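Local coordinates for DUF1254 domain-containing protein (Vibrio parahaemolyticus, PDB 3U07) that is of unknown function but carries a signal sequence, consistent with export, and combines DUF1254 and DUF1214 family regions in one chain, at residues 25-30 with 259-264. The protein carries 2 engineered substitutions. Residues are numbered along the deposited sequence; the frame is centred on the assembly and turned at random.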
ATOM      1  N   THR A  25      10.118   2.363 -33.238  1.00 42.21           N
ATOM      2  CA  THR A  25      11.516   2.897 -33.297  1.00 53.34           C
ATOM      3  C   THR A  25      11.706   3.921 -32.179  1.00 53.62           C
ATOM      4  O   THR A  25      12.109   3.572 -31.062  1.00 49.98           O
ATOM      5  CB  THR A  25      11.759   3.543 -34.648  1.00 59.93           C
ATOM      6  N   ASN A  26      11.446   5.190 -32.482  1.00 50.82           N
ATOM      7  CA  ASN A  26      11.543   6.214 -31.457  1.00 47.53           C
ATOM      8  C   ASN A  26      10.188   6.209 -30.766  1.00 44.28           C
ATOM      9  O   ASN A  26      10.053   6.674 -29.636  1.00 43.19           O
ATOM     10  CB  ASN A  26      11.841   7.587 -32.056  1.00 51.00           C
ATOM     11  CG  ASN A  26      13.328   7.832 -32.227  1.00 62.41           C
ATOM     12  OD1 ASN A  26      14.158   7.098 -31.685  1.00 65.55           O
ATOM     13  ND2 ASN A  26      13.673   8.876 -32.970  1.00 67.48           N
ATOM     14  N   VAL A  27       9.187   5.672 -31.463  1.00 39.55           N
ATOM     15  CA  VAL A  27       7.834   5.558 -30.924  1.00 38.16           C
ATOM     16  C   VAL A  27       7.857   4.437 -29.885  1.00 40.42           C
ATOM     17  O   VAL A  27       7.190   4.518 -28.848  1.00 37.15           O
ATOM     18  CB  VAL A  27       6.815   5.213 -32.033  1.00 35.72           C
ATOM     19  CG1 VAL A  27       5.469   4.848 -31.420  1.00 35.05           C
ATOM     20  CG2 VAL A  27       6.656   6.405 -32.964  1.00 29.73           C
ATOM     21  N   ASP A  28       8.626   3.388 -30.173  1.00 41.65           N
ATOM     22  CA  ASP A  28       8.761   2.268 -29.248  1.00 44.03           C
ATOM     23  C   ASP A  28       9.472   2.754 -27.983  1.00 37.27           C
ATOM     24  O   ASP A  28       9.065   2.438 -26.865  1.00 27.88           O
ATOM     25  CB  ASP A  28       9.581   1.135 -29.880  1.00 53.53           C
ATOM     26  CG  ASP A  28       8.846   0.431 -31.007  1.00 65.83           C
ATOM     27  OD1 ASP A  28       7.606   0.571 -31.086  1.00 63.73           O
ATOM     28  OD2 ASP A  28       9.506  -0.276 -31.802  1.00 70.47           O
ATOM     29  N   LEU A  29      10.535   3.530 -28.169  1.00 33.79           N
ATOM     30  CA  LEU A  29      11.297   4.045 -27.038  1.00 30.39           C
ATOM     31  C   LEU A  29      10.417   4.964 -26.203  1.00 28.08           C
ATOM     32  O   LEU A  29      10.412   4.882 -24.975  1.00 25.83           O
ATOM     33  CB  LEU A  29      12.540   4.797 -27.528  1.00 29.81           C
ATOM     34  CG  LEU A  29      13.610   5.097 -26.474  1.00 31.28           C
ATOM     35  CD1 LEU A  29      13.988   3.813 -25.748  1.00 30.47           C
ATOM     36  CD2 LEU A  29      14.833   5.708 -27.141  1.00 32.26           C
ATOM     37  N   ALA A  30       9.657   5.826 -26.877  1.00 20.22           N
ATOM     38  CA  ALA A  30       8.766   6.757 -26.189  1.00 23.52           C
ATOM     39  C   ALA A  30       7.742   6.010 -25.332  1.00 22.04           C
ATOM     40  O   ALA A  30       7.412   6.446 -24.229  1.00 22.22           O
ATOM     41  CB  ALA A  30       8.056   7.654 -27.203  1.00 22.51           C
ATOM     42  N   ALA A 259       6.640  12.358 -26.313  1.00 21.61           N
ATOM     43  CA  ALA A 259       6.026  12.238 -24.995  1.00 23.08           C
ATOM     44  C   ALA A 259       4.518  11.998 -25.111  1.00 25.74           C
ATOM     45  O   ALA A 259       3.961  11.182 -24.365  1.00 28.43           O
ATOM     46  CB  ALA A 259       6.275  13.490 -24.207  1.00 15.80           C
ATOM     47  N   LYS A 260       3.856  12.717 -26.018  1.00 27.22           N
ATOM     48  CA  LYS A 260       2.415  12.555 -26.221  1.00 26.46           C
ATOM     49  C   LYS A 260       2.136  11.157 -26.799  1.00 23.16           C
ATOM     50  O   LYS A 260       1.252  10.445 -26.319  1.00 27.02           O
ATOM     51  CB  LYS A 260       1.916  13.638 -27.179  1.00 31.67           C
ATOM     52  CG  LYS A 260       0.474  13.485 -27.602  1.00 32.31           C
ATOM     53  CD  LYS A 260      -0.325  14.742 -27.308  1.00 35.54           C
ATOM     54  CE  LYS A 260      -1.725  14.614 -27.886  1.00 26.82           C
ATOM     55  NZ  LYS A 260      -1.710  13.843 -29.170  1.00 31.20           N
ATOM     56  N   VAL A 261       2.884  10.755 -27.817  1.00 22.92           N
ATOM     57  CA  VAL A 261       2.672   9.444 -28.404  1.00 24.13           C
ATOM     58  C   VAL A 261       2.997   8.351 -27.381  1.00 24.42           C
ATOM     59  O   VAL A 261       2.275   7.356 -27.276  1.00 25.08           O
ATOM     60  CB  VAL A 261       3.565   9.278 -29.620  1.00 27.04           C
ATOM     61  CG1 VAL A 261       3.458   7.889 -30.134  1.00 31.21           C
ATOM     62  CG2 VAL A 261       3.147  10.265 -30.698  1.00 29.11           C
ATOM     63  N   GLY A 262       4.078   8.540 -26.623  1.00 20.70           N
ATOM     64  CA  GLY A 262       4.458   7.545 -25.637  1.00 22.91           C
ATOM     65  C   GLY A 262       3.413   7.330 -24.563  1.00 24.89           C
ATOM     66  O   GLY A 262       3.172   6.199 -24.142  1.00 22.80           O
ATOM     67  N   GLU A 263       2.791   8.408 -24.106  1.00 23.62           N
ATOM     68  CA  GLU A 263       1.770   8.283 -23.076  1.00 25.05           C
ATOM     69  C   GLU A 263       0.563   7.528 -23.626  1.00 30.92           C
ATOM     70  O   GLU A 263       0.000   6.665 -22.952  1.00 26.87           O
ATOM     71  CB  GLU A 263       1.325   9.665 -22.586  1.00 20.97           C
ATOM     72  CG  GLU A 263       0.274   9.611 -21.496  1.00 26.37           C
ATOM     73  CD  GLU A 263      -0.067  10.975 -20.928  1.00 37.85           C
ATOM     74  OE1 GLU A 263       0.471  11.989 -21.426  1.00 38.99           O
ATOM     75  OE2 GLU A 263      -0.879  11.028 -19.980  1.00 43.28           O
ATOM     76  N   LYS A 264       0.172   7.848 -24.855  1.00 26.24           N
ATOM     77  CA  LYS A 264      -0.983   7.197 -25.465  1.00 33.43           C
ATOM     78  C   LYS A 264      -0.774   5.693 -25.614  1.00 28.95           C
ATOM     79  O   LYS A 264      -1.570   4.908 -25.108  1.00 30.06           O
ATOM     80  CB  LYS A 264      -1.296   7.813 -26.829  1.00 33.94           C
ATOM     81  CG  LYS A 264      -2.789   7.953 -27.097  1.00 37.46           C
ATOM     82  CD  LYS A 264      -3.111   7.758 -28.566  1.00 47.01           C
ATOM     83  CE  LYS A 264      -4.519   8.244 -28.911  1.00 54.43           C
ATOM     84  NZ  LYS A 264      -5.604   7.559 -28.154  1.00 56.37           N
TER
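A30 and G262 bring two helices together, with their CA atoms 4.4 Å apart. A30 lies in the first turns of helix 26-52, and G262 lies within helix 253-273. G262 has no side chain, which lets the backbones come this close. The CA of G262 sits 3.5 Å from the carbonyl O of A30 and makes a CA-H...O contact, bent to 133° at the hydrogen. The CB of A30 points at the second helix and rests on the bare backbone, 3.9 Å from the CA of G262.

V27, about one turn before A30, meets V261, the neighbour of G262, at the partly exposed margin. The closest approach is between the CG1 methyls, with CG1 of V27 3.9 Å from CG1 of V261. In each valine chi1 (170° in V27, 174° in V261) sets CG1 beside the carbonyl carbon, and this is the branch that faces the partner. The two side chains cross at about a right angle.

L258, from the same helix as G262, also touches A30, and I242 of a loop packs on A30 as well. On the second helix, the side chain of W215 in helix 215-224 donates a hydrogen bond to the O of A259.

The contact is small-residue helix packing. With no classical hydrogen bond or salt bridge between the segments, the attachment rests on close apolar packing and one weak CA-H...O contact, so it depends on shape more than on charge.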